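Side-chain contacts in pyoverdine biosynthesis protein PvcB (PDB 4YLM), which catalyses the iron- and 2-oxoglutarate-dependent oxidation of tyrosine isonitrile, a step in the biosynthesis of paerucumarin: residues L43-L48 / H77-V82; W47-A52 / P122-F127; A64-A67 / S71-R74; Y242-R245 / D249-V252. All blocks are in the same frame, centred on the assembly; numbering follows the deposited sequence.

Interaction 1: L43-L48 / H77-V82; sequences LPAQWL and HDFGEV
F79, the last residue of helix 69-79, packs against A45 in the first turn of helix 45-55. The backbones come very close here, with the CA atoms of A45 and F79 5.3 Å apart. A45 points its CB toward the end of helix 69-79, and this CB also lies 3.8 Å from F79 CA. From CB, the F79 side chain leaves with CG anti to the backbone N (chi1 -178°), which swings the ring out toward A45 and L48. F79 CG passes A45 CB at 4.1 Å. The next atom, F79 CD1, makes the closest touch, 3.5 Å from A45 CB. Farther out, F79 CE1 lies 4.1 Å from A45 O and 4.4 Å from L48 CB. Both methyl and methylene meet the ring obliquely. A45 and L48 are about one helical turn apart, and the CD1-CE1 side of the ring spans that turn. L48 itself also touches Y75, farther back in helix 69-79.

K49 adds polar contacts here. Its NZ is hydrogen-bonded to F79 O, and its charge makes a cation-pi contact with the F79 ring. The ring also rests on I279 of strand 272-286. G80 then leaves the helical conformation and the chain moves on to strand 82-83. The C-terminal end of helix 69-79 thus packs on the first turn of helix 45-55, beside the main sheet of the double-stranded beta-helix fold expected for TauD-type oxygenases.

Interaction 2: W47-A52 / P122-F127; sequences WLKGLA and PEFQVF
F124 brings strand 120-131 up to K49 and A52 of helix 45-55. In the segment 122-127, P122 leads into a corner at E123. E123 lays its CG 3.7 Å above the F124 ring plane, over the ring centre, while its OE2 forms a salt bridge with R53, just beyond A52. E123 and F124 both face I279 of strand 272-286, which makes a classic beta bulge. F124 follows with CG anti to its carbonyl carbon (chi1 -58°), and its ring reaches the helix. F124 CE2 packs tightly against K49 CG at 3.3 Å, and F124 CZ is 3.5 Å from the same CG. On the other side of the ring tip, F124 CE1 lies 3.6 Å from A52 CB. The two side chains of K49 and F124 cross at about a right angle.

This is a helix covering the outside of the major sheet of the double-stranded beta-helix, the core of the cupin-type oxygenases. Q125 comes next, and its NE2 is hydrogen-bonded to OD2 of D114, a probable iron ligand. V126 touches L251 of strand 251-255. F127 then pairs through its backbone with V252 of that strand.

Interaction 3: A64-A67 / S71-R74; sequences AAFA and SLTR
F66 and L72 are the residues of closest backbone approach, with CA atoms 5.6 Å apart. Segment 64-67 is an irregular loop that follows strand 57-60, whereas residues 71-74 are helical. The chain turns between them, and the loop before helix 69-79 folds back on the first part of that helix, at the periphery of the cupin-type oxygenase fold. A hydrogen bond from S71 N to D68 OD1 lies within this turn.

F66 carries the contact. Its CG stands anti to the carbonyl carbon (chi1 -52°), which turns the ring over the helix backbone. L72 CA sits over one face of the F66 ring, 4.1 Å from its centroid and 25° off the normal, a CH-pi contact. The L72 side chain crosses the F66 side chain at about a right angle, and L72 CD1 touches F66 CE2 at 3.8 Å. F66 also meets H39 edge-to-face.

S71 approaches the same ring in its plane, at the edge, with OG 3.5 Å from F66 CD1. S71 CA lies over the rim of one face of the R74 guanidinium, which forms a salt bridge with E191 of the second subunit. The hydroxyl S71 OG is hydrogen-bonded to OE1 of that same E191.

Interaction 4: Y242-R245 / D249-V252; sequences YAHR and DDLV
H244 and D250 reach for each other from opposite directions. With chi1 at -171°, the H244 ring stands beside its own carbonyl carbon and reaches D250. D250 has CG beside its backbone N, which brings OD2 to H244 NE2. The bond runs from H244 NE2 to D250 OD2, 2.9 Å, and is moderately bent, with an angle of 145° at the hydrogen. D250 OD2 lies near the imidazole plane, but NE2 stands above the carboxylate plane, and the two flat groups are turned 45° apart.

The other ring nitrogen is held as well. H244 ND1 and Y242 OH are 2.7 Å apart, hydrogen-bonded in the plane of the imidazole. Gripped at both nitrogens, the ring has its rotation fixed. V252 CG2 touches H244 NE2 at 4.1 Å, and W246 meets the ring edge-to-face. D250 OD2 takes two further partners, a salt bridge from R61 NH2 and a hydrogen bond from R247 N. The nearby arginine probably helps keep the carboxylate charged.

The contact joins the two sheets. H244 sits at the end of an outer strand of the sheet 241-244, 141-145 and 259-263. D250 leads into strand 251-255, which runs in the larger sheet between strands 57-60 and 120-131.

All four contacts are largely buried, but they differ in depth. Interactions 2 and 4 lie nearer the centre of the chain, 1 and 3 farther out. Interactions 1 and 2 share helix 45-55, and the junction between them is K49 with F79. Interactions 1 and 3 share helix 69-79, and both reach the second subunit. Interactions 2 and 4 meet in the main sheet, on the neighbouring strands 120-131 and 251-255. F66 of interaction 3 also touches L251 of interaction 4. Chemistry follows place: a phenylalanine ring fills each contact made by the helices, whereas the sheet-to-sheet contact is a polar network around a histidine and an aspartate.

Interaction 1: L43-L48 / H77-V82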
loop_
_atom_site.group_PDB
_atom_site.type_symbol
_atom_site.label_atom_id
_atom_site.label_comp_id
_atom_site.label_asym_id
_atom_site.label_seq_id
_atom_site.Cartn_x
_atom_site.Cartn_y
_atom_site.Cartn_z
ATOM N N LEU A 43 -4.952 11.476 -3.358
ATOM C CA LEU A 43 -4.830 10.024 -3.186
ATOM C C LEU A 43 -3.351 9.631 -3.210
ATOM O O LEU A 43 -2.555 10.273 -3.884
ATOM C CB LEU A 43 -5.593 9.291 -4.304
ATOM C CG LEU A 43 -7.087 9.639 -4.400
ATOM C CD1 LEU A 43 -7.743 8.891 -5.564
ATOM C CD2 LEU A 43 -7.776 9.291 -3.084
ATOM N N PRO A 44 -2.974 8.579 -2.467
ATOM C CA PRO A 44 -1.558 8.192 -2.471
ATOM C C PRO A 44 -1.170 7.444 -3.742
ATOM O O PRO A 44 -1.795 6.437 -4.069
ATOM C CB PRO A 44 -1.427 7.255 -1.252
ATOM C CG PRO A 44 -2.821 7.051 -0.697
ATOM C CD PRO A 44 -3.806 7.688 -1.644
ATOM N N ALA A 45 -0.136 7.920 -4.425
ATOM C CA ALA A 45 0.350 7.298 -5.658
ATOM C C ALA A 45 0.725 5.827 -5.483
ATOM O O ALA A 45 0.530 5.025 -6.404
ATOM C CB ALA A 45 1.544 8.084 -6.226
ATOM N N GLN A 46 1.258 5.462 -4.312
ATOM C CA GLN A 46 1.654 4.064 -4.084
ATOM C C GLN A 46 0.425 3.154 -4.127
ATOM O O GLN A 46 0.476 2.038 -4.642
ATOM C CB GLN A 46 2.386 3.901 -2.743
ATOM C CG GLN A 46 3.031 2.521 -2.526
ATOM C CD GLN A 46 4.025 2.154 -3.628
ATOM O OE1 GLN A 46 4.836 2.985 -4.051
ATOM N NE2 GLN A 46 3.949 0.914 -4.116
ATOM N N TRP A 47 -0.675 3.632 -3.553
ATOM C CA TRP A 47 -1.920 2.885 -3.566
ATOM C C TRP A 47 -2.476 2.765 -5.000
ATOM O O TRP A 47 -2.907 1.690 -5.420
ATOM C CB TRP A 47 -2.921 3.577 -2.646
ATOM C CG TRP A 47 -4.275 2.974 -2.620
ATOM C CD1 TRP A 47 -4.642 1.788 -2.040
ATOM C CD2 TRP A 47 -5.472 3.549 -3.155
ATOM N NE1 TRP A 47 -5.993 1.601 -2.181
ATOM C CE2 TRP A 47 -6.523 2.659 -2.872
ATOM C CE3 TRP A 47 -5.755 4.737 -3.837
ATOM C CZ2 TRP A 47 -7.843 2.913 -3.255
ATOM C CZ3 TRP A 47 -7.074 4.991 -4.220
ATOM C CH2 TRP A 47 -8.097 4.074 -3.927
ATOM N N LEU A 48 -2.465 3.867 -5.740
ATOM C CA LEU A 48 -2.941 3.857 -7.121
ATOM C C LEU A 48 -2.134 2.875 -7.959
ATOM O O LEU A 48 -2.682 2.167 -8.786
ATOM C CB LEU A 48 -2.847 5.253 -7.743
ATOM C CG LEU A 48 -3.854 6.270 -7.223
ATOM C CD1 LEU A 48 -3.560 7.661 -7.808
ATOM C CD2 LEU A 48 -5.268 5.791 -7.572
ATOM N N HIS A 77 6.504 12.962 -11.341
ATOM C CA HIS A 77 7.818 12.737 -10.733
ATOM C C HIS A 77 7.667 12.225 -9.293
ATOM O O HIS A 77 8.526 11.490 -8.798
ATOM C CB HIS A 77 8.679 14.012 -10.753
ATOM C CG HIS A 77 9.268 14.331 -12.094
ATOM N ND1 HIS A 77 10.102 13.465 -12.767
ATOM C CD2 HIS A 77 9.161 15.434 -12.877
ATOM C CE1 HIS A 77 10.476 14.013 -13.910
ATOM N NE2 HIS A 77 9.915 15.208 -14.002
ATOM N N ASP A 78 6.594 12.633 -8.609
ATOM C CA ASP A 78 6.315 12.090 -7.276
ATOM C C ASP A 78 5.736 10.683 -7.392
ATOM O O ASP A 78 6.007 9.814 -6.574
ATOM C CB ASP A 78 5.325 12.971 -6.504
ATOM C CG ASP A 78 5.189 12.548 -5.040
ATOM O OD1 ASP A 78 6.223 12.519 -4.342
ATOM O OD2 ASP A 78 4.065 12.225 -4.587
ATOM N N PHE A 79 4.901 10.483 -8.407
ATOM C CA PHE A 79 4.231 9.203 -8.638
ATOM C C PHE A 79 5.204 8.029 -8.823
ATOM O O PHE A 79 5.008 6.931 -8.273
ATOM C CB PHE A 79 3.330 9.338 -9.870
ATOM C CG PHE A 79 2.545 8.102 -10.191
ATOM C CD1 PHE A 79 1.240 7.958 -9.739
ATOM C CD2 PHE A 79 3.107 7.091 -10.951
ATOM C CE1 PHE A 79 0.510 6.804 -10.046
ATOM C CE2 PHE A 79 2.386 5.941 -11.266
ATOM C CZ PHE A 79 1.089 5.799 -10.808
ATOM N N GLY A 80 6.245 8.243 -9.620
ATOM C CA GLY A 80 7.240 7.204 -9.858
ATOM C C GLY A 80 8.413 7.768 -10.638
ATOM O O GLY A 80 8.592 8.976 -10.669
ATOM N N GLU A 81 9.213 6.909 -11.257
ATOM C CA GLU A 81 10.314 7.385 -12.100
ATOM C C GLU A 81 9.824 7.675 -13.519
ATOM O O GLU A 81 9.527 6.757 -14.281
ATOM C CB GLU A 81 11.442 6.349 -12.150
ATOM C CG GLU A 81 12.712 6.855 -12.839
ATOM C CD GLU A 81 13.703 5.734 -13.162
ATOM O OE1 GLU A 81 14.696 6.012 -13.866
ATOM O OE2 GLU A 81 13.491 4.576 -12.725
ATOM N N VAL A 82 9.729 8.951 -13.877
ATOM C CA VAL A 82 9.208 9.306 -15.196
ATOM C C VAL A 82 10.175 8.833 -16.268
ATOM O O VAL A 82 11.382 8.973 -16.121
ATOM C CB VAL A 82 8.971 10.826 -15.327
ATOM C CG1 VAL A 82 8.736 11.221 -16.790
ATOM C CG2 VAL A 82 7.795 11.265 -14.452
#

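Interaction 2: W47-A52 / P122-F127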
loop_
_atom_site.group_PDB
_atom_site.type_symbol
_atom_site.label_atom_id
_atom_site.label_comp_id
_atom_site.label_asym_id
_atom_site.label_seq_id
_atom_site.Cartn_x
_atom_site.Cartn_y
_atom_site.Cartn_z
ATOM N N TRP A 47 -0.675 3.632 -3.553
ATOM C CA TRP A 47 -1.920 2.885 -3.566
ATOM C C TRP A 47 -2.476 2.765 -5.000
ATOM O O TRP A 47 -2.907 1.690 -5.420
ATOM C CB TRP A 47 -2.921 3.577 -2.646
ATOM C CG TRP A 47 -4.275 2.974 -2.620
ATOM C CD1 TRP A 47 -4.642 1.788 -2.040
ATOM C CD2 TRP A 47 -5.472 3.549 -3.155
ATOM N NE1 TRP A 47 -5.993 1.601 -2.181
ATOM C CE2 TRP A 47 -6.523 2.659 -2.872
ATOM C CE3 TRP A 47 -5.755 4.737 -3.837
ATOM C CZ2 TRP A 47 -7.843 2.913 -3.255
ATOM C CZ3 TRP A 47 -7.074 4.991 -4.220
ATOM C CH2 TRP A 47 -8.097 4.074 -3.927
ATOM N N LEU A 48 -2.465 3.867 -5.740
ATOM C CA LEU A 48 -2.941 3.857 -7.121
ATOM C C LEU A 48 -2.134 2.875 -7.959
ATOM O O LEU A 48 -2.682 2.167 -8.786
ATOM C CB LEU A 48 -2.847 5.253 -7.743
ATOM C CG LEU A 48 -3.854 6.270 -7.223
ATOM C CD1 LEU A 48 -3.560 7.661 -7.808
ATOM C CD2 LEU A 48 -5.268 5.791 -7.572
ATOM N N LYS A 49 -0.825 2.840 -7.737
ATOM C CA LYS A 49 0.060 1.945 -8.481
ATOM C C LYS A 49 -0.296 0.467 -8.223
ATOM O O LYS A 49 -0.293 -0.356 -9.146
ATOM C CB LYS A 49 1.507 2.211 -8.055
ATOM C CG LYS A 49 2.514 2.174 -9.173
ATOM C CD LYS A 49 3.932 2.480 -8.672
ATOM C CE LYS A 49 4.066 3.911 -8.149
ATOM N NZ LYS A 49 5.494 4.208 -7.823
ATOM N N GLY A 50 -0.590 0.142 -6.966
ATOM C CA GLY A 50 -1.076 -1.183 -6.611
ATOM C C GLY A 50 -2.352 -1.548 -7.363
ATOM O O GLY A 50 -2.452 -2.634 -7.936
ATOM N N LEU A 51 -3.331 -0.645 -7.362
ATOM C CA LEU A 51 -4.584 -0.883 -8.079
ATOM C C LEU A 51 -4.360 -1.022 -9.591
ATOM O O LEU A 51 -4.977 -1.868 -10.230
ATOM C CB LEU A 51 -5.594 0.239 -7.812
ATOM C CG LEU A 51 -6.081 0.420 -6.368
ATOM C CD1 LEU A 51 -6.962 1.668 -6.252
ATOM C CD2 LEU A 51 -6.801 -0.835 -5.861
ATOM N N ALA A 52 -3.489 -0.186 -10.155
ATOM C CA ALA A 52 -3.198 -0.262 -11.582
ATOM C C ALA A 52 -2.595 -1.612 -11.936
ATOM O O ALA A 52 -2.857 -2.163 -13.005
ATOM C CB ALA A 52 -2.264 0.886 -12.023
ATOM N N PRO A 122 8.143 1.296 -20.650
ATOM C CA PRO A 122 7.489 1.892 -19.480
ATOM C C PRO A 122 6.467 0.931 -18.882
ATOM O O PRO A 122 5.831 0.203 -19.634
ATOM C CB PRO A 122 6.772 3.104 -20.066
ATOM C CG PRO A 122 6.463 2.696 -21.483
ATOM C CD PRO A 122 7.629 1.839 -21.922
ATOM N N GLU A 123 6.303 0.932 -17.557
ATOM C CA GLU A 123 5.255 0.106 -16.957
ATOM C C GLU A 123 3.870 0.728 -17.130
ATOM O O GLU A 123 2.907 0.026 -17.424
ATOM C CB GLU A 123 5.532 -0.193 -15.469
ATOM C CG GLU A 123 4.427 -1.050 -14.821
ATOM C CD GLU A 123 4.804 -1.604 -13.448
ATOM O OE1 GLU A 123 5.781 -1.109 -12.843
ATOM O OE2 GLU A 123 4.117 -2.538 -12.976
ATOM N N PHE A 124 3.770 2.043 -16.946
ATOM C CA PHE A 124 2.481 2.725 -16.990
ATOM C C PHE A 124 2.433 3.846 -18.018
ATOM O O PHE A 124 3.434 4.553 -18.248
ATOM C CB PHE A 124 2.145 3.369 -15.632
ATOM C CG PHE A 124 2.108 2.400 -14.471
ATOM C CD1 PHE A 124 1.125 1.415 -14.391
ATOM C CD2 PHE A 124 3.052 2.488 -13.454
ATOM C CE1 PHE A 124 1.096 0.517 -13.299
ATOM C CE2 PHE A 124 3.029 1.600 -12.367
ATOM C CZ PHE A 124 2.053 0.619 -12.293
ATOM N N GLN A 125 1.243 4.028 -18.593
ATOM C CA GLN A 125 0.868 5.271 -19.261
ATOM C C GLN A 125 -0.044 6.038 -18.297
ATOM O O GLN A 125 -0.968 5.464 -17.727
ATOM C CB GLN A 125 0.091 4.986 -20.560
ATOM C CG GLN A 125 0.798 4.085 -21.576
ATOM C CD GLN A 125 -0.194 3.322 -22.454
ATOM O OE1 GLN A 125 -1.170 2.759 -21.957
ATOM N NE2 GLN A 125 0.037 3.323 -23.757
ATOM N N VAL A 126 0.236 7.322 -18.090
ATOM C CA VAL A 126 -0.658 8.193 -17.349
ATOM C C VAL A 126 -1.206 9.215 -18.348
ATOM O O VAL A 126 -0.442 9.966 -18.955
ATOM C CB VAL A 126 0.069 8.917 -16.199
ATOM C CG1 VAL A 126 -0.865 9.916 -15.514
ATOM C CG2 VAL A 126 0.594 7.890 -15.181
ATOM N N PHE A 127 -2.521 9.212 -18.541
ATOM C CA PHE A 127 -3.169 10.141 -19.470
ATOM C C PHE A 127 -4.008 11.134 -18.686
ATOM O O PHE A 127 -4.857 10.738 -17.900
ATOM C CB PHE A 127 -4.137 9.414 -20.408
ATOM C CG PHE A 127 -3.493 8.462 -21.375
ATOM C CD1 PHE A 127 -3.034 8.902 -22.608
ATOM C CD2 PHE A 127 -3.414 7.110 -21.084
ATOM C CE1 PHE A 127 -2.468 8.007 -23.527
ATOM C CE2 PHE A 127 -2.850 6.216 -21.986
ATOM C CZ PHE A 127 -2.386 6.664 -23.217
#

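Interaction 3: A64-A67 / S71-R74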
loop_
_atom_site.group_PDB
_atom_site.type_symbol
_atom_site.label_atom_id
_atom_site.label_comp_id
_atom_site.label_asym_id
_atom_site.label_seq_id
_atom_site.Cartn_x
_atom_site.Cartn_y
_atom_site.Cartn_z
ATOM N N ALA A 64 -10.792 17.207 -9.490
ATOM C CA ALA A 64 -10.095 18.384 -9.999
ATOM C C ALA A 64 -8.742 17.833 -10.407
ATOM O O ALA A 64 -8.181 16.969 -9.722
ATOM C CB ALA A 64 -9.924 19.439 -8.896
ATOM N N ALA A 65 -8.204 18.310 -11.514
ATOM C CA ALA A 65 -6.912 17.813 -11.965
ATOM C C ALA A 65 -5.923 18.961 -12.259
ATOM O O ALA A 65 -6.003 20.034 -11.667
ATOM C CB ALA A 65 -7.081 16.861 -13.178
ATOM N N PHE A 66 -4.995 18.723 -13.172
ATOM C CA PHE A 66 -3.817 19.567 -13.280
ATOM C C PHE A 66 -4.031 20.815 -14.138
ATOM O O PHE A 66 -4.574 20.745 -15.238
ATOM C CB PHE A 66 -2.640 18.721 -13.766
ATOM C CG PHE A 66 -2.441 17.476 -12.949
ATOM C CD1 PHE A 66 -1.695 17.510 -11.779
ATOM C CD2 PHE A 66 -3.047 16.284 -13.320
ATOM C CE1 PHE A 66 -1.528 16.364 -11.005
ATOM C CE2 PHE A 66 -2.892 15.136 -12.556
ATOM C CZ PHE A 66 -2.125 15.175 -11.392
ATOM N N ALA A 67 -3.593 21.952 -13.616
ATOM C CA ALA A 67 -3.803 23.233 -14.281
ATOM C C ALA A 67 -3.003 23.357 -15.566
ATOM O O ALA A 67 -3.389 24.096 -16.465
ATOM C CB ALA A 67 -3.477 24.399 -13.322
ATOM N N SER A 71 2.412 21.122 -13.944
ATOM C CA SER A 71 1.821 20.545 -12.742
ATOM C C SER A 71 1.709 19.026 -12.886
ATOM O O SER A 71 2.097 18.275 -11.990
ATOM C CB SER A 71 0.445 21.162 -12.482
ATOM O OG SER A 71 -0.128 20.637 -11.296
ATOM N N LEU A 72 1.201 18.570 -14.029
ATOM C CA LEU A 72 1.143 17.132 -14.295
ATOM C C LEU A 72 2.522 16.507 -14.172
ATOM O O LEU A 72 2.677 15.455 -13.584
ATOM C CB LEU A 72 0.552 16.846 -15.683
ATOM C CG LEU A 72 0.525 15.397 -16.185
ATOM C CD1 LEU A 72 -0.260 14.476 -15.251
ATOM C CD2 LEU A 72 -0.057 15.347 -17.601
ATOM N N THR A 73 3.530 17.164 -14.725
ATOM C CA THR A 73 4.883 16.625 -14.697
ATOM C C THR A 73 5.407 16.462 -13.262
ATOM O O THR A 73 5.948 15.415 -12.914
ATOM C CB THR A 73 5.838 17.526 -15.520
ATOM O OG1 THR A 73 5.422 17.527 -16.890
ATOM C CG2 THR A 73 7.260 17.022 -15.450
ATOM N N ARG A 74 5.259 17.494 -12.440
ATOM C CA ARG A 74 5.711 17.407 -11.052
ATOM C C ARG A 74 4.983 16.276 -10.317
ATOM O O ARG A 74 5.596 15.510 -9.561
ATOM C CB ARG A 74 5.518 18.744 -10.317
ATOM C CG ARG A 74 6.426 19.877 -10.822
ATOM C CD ARG A 74 6.328 21.121 -9.939
ATOM N NE ARG A 74 4.988 21.695 -9.926
ATOM C CZ ARG A 74 4.566 22.632 -10.771
ATOM N NH1 ARG A 74 5.388 23.110 -11.697
ATOM N NH2 ARG A 74 3.325 23.094 -10.685
#

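Interaction 4: Y242-R245 / D249-V252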
loop_
_atom_site.group_PDB
_atom_site.type_symbol
_atom_site.label_atom_id
_atom_site.label_comp_id
_atom_site.label_asym_id
_atom_site.label_seq_id
_atom_site.Cartn_x
_atom_site.Cartn_y
_atom_site.Cartn_z
ATOM N N TYR A 242 -12.032 -2.765 -23.807
ATOM C CA TYR A 242 -12.722 -1.573 -23.324
ATOM C C TYR A 242 -12.385 -0.370 -24.205
ATOM O O TYR A 242 -11.215 -0.096 -24.485
ATOM C CB TYR A 242 -12.319 -1.285 -21.863
ATOM C CG TYR A 242 -12.768 0.067 -21.351
ATOM C CD1 TYR A 242 -14.076 0.271 -20.941
ATOM C CD2 TYR A 242 -11.879 1.136 -21.268
ATOM C CE1 TYR A 242 -14.500 1.508 -20.475
ATOM C CE2 TYR A 242 -12.293 2.386 -20.794
ATOM C CZ TYR A 242 -13.601 2.560 -20.402
ATOM O OH TYR A 242 -14.032 3.782 -19.938
ATOM N N ALA A 243 -13.411 0.358 -24.632
ATOM C CA ALA A 243 -13.211 1.557 -25.433
ATOM C C ALA A 243 -13.574 2.770 -24.590
ATOM O O ALA A 243 -14.704 2.880 -24.102
ATOM C CB ALA A 243 -14.062 1.493 -26.718
ATOM N N HIS A 244 -12.610 3.671 -24.396
ATOM C CA HIS A 244 -12.809 4.823 -23.518
ATOM C C HIS A 244 -13.261 6.095 -24.219
ATOM O O HIS A 244 -12.582 6.596 -25.118
ATOM C CB HIS A 244 -11.534 5.150 -22.726
ATOM C CG HIS A 244 -11.751 6.186 -21.667
ATOM N ND1 HIS A 244 -12.632 6.002 -20.624
ATOM C CD2 HIS A 244 -11.232 7.427 -21.510
ATOM C CE1 HIS A 244 -12.640 7.083 -19.863
ATOM N NE2 HIS A 244 -11.795 7.958 -20.375
ATOM N N ARG A 245 -14.385 6.635 -23.758
ATOM C CA ARG A 245 -14.874 7.937 -24.189
ATOM C C ARG A 245 -14.356 9.001 -23.223
ATOM O O ARG A 245 -14.808 9.077 -22.084
ATOM C CB ARG A 245 -16.408 7.922 -24.172
ATOM C CG ARG A 245 -17.083 9.241 -24.532
ATOM C CD ARG A 245 -17.195 9.417 -26.041
ATOM N NE ARG A 245 -17.953 8.330 -26.661
ATOM C CZ ARG A 245 -17.891 8.014 -27.954
ATOM N NH1 ARG A 245 -17.097 8.699 -28.771
ATOM N NH2 ARG A 245 -18.614 7.006 -28.427
ATOM N N ASP A 249 -10.742 16.291 -17.735
ATOM C CA ASP A 249 -10.111 16.042 -16.437
ATOM C C ASP A 249 -10.104 14.580 -15.984
ATOM O O ASP A 249 -9.730 14.289 -14.851
ATOM C CB ASP A 249 -10.668 16.963 -15.356
ATOM C CG ASP A 249 -10.080 18.378 -15.438
ATOM O OD1 ASP A 249 -8.900 18.543 -15.851
ATOM O OD2 ASP A 249 -10.813 19.323 -15.100
ATOM N N ASP A 250 -10.501 13.668 -16.867
ATOM C CA ASP A 250 -10.245 12.252 -16.629
ATOM C C ASP A 250 -8.754 12.098 -16.379
ATOM O O ASP A 250 -7.930 12.746 -17.038
ATOM C CB ASP A 250 -10.556 11.401 -17.860
ATOM C CG ASP A 250 -12.021 11.056 -18.003
ATOM O OD1 ASP A 250 -12.803 11.357 -17.081
ATOM O OD2 ASP A 250 -12.382 10.474 -19.058
ATOM N N LEU A 251 -8.396 11.223 -15.449
ATOM C CA LEU A 251 -7.012 10.788 -15.346
ATOM C C LEU A 251 -7.043 9.281 -15.485
ATOM O O LEU A 251 -7.741 8.607 -14.733
ATOM C CB LEU A 251 -6.396 11.200 -13.998
ATOM C CG LEU A 251 -4.889 10.887 -13.882
ATOM C CD1 LEU A 251 -4.076 11.897 -14.697
ATOM C CD2 LEU A 251 -4.428 10.902 -12.437
ATOM N N VAL A 252 -6.313 8.757 -16.462
ATOM C CA VAL A 252 -6.311 7.338 -16.734
ATOM C C VAL A 252 -4.900 6.813 -16.531
ATOM O O VAL A 252 -3.923 7.419 -16.981
ATOM C CB VAL A 252 -6.809 7.032 -18.178
ATOM C CG1 VAL A 252 -6.488 5.593 -18.588
ATOM C CG2 VAL A 252 -8.308 7.333 -18.296
#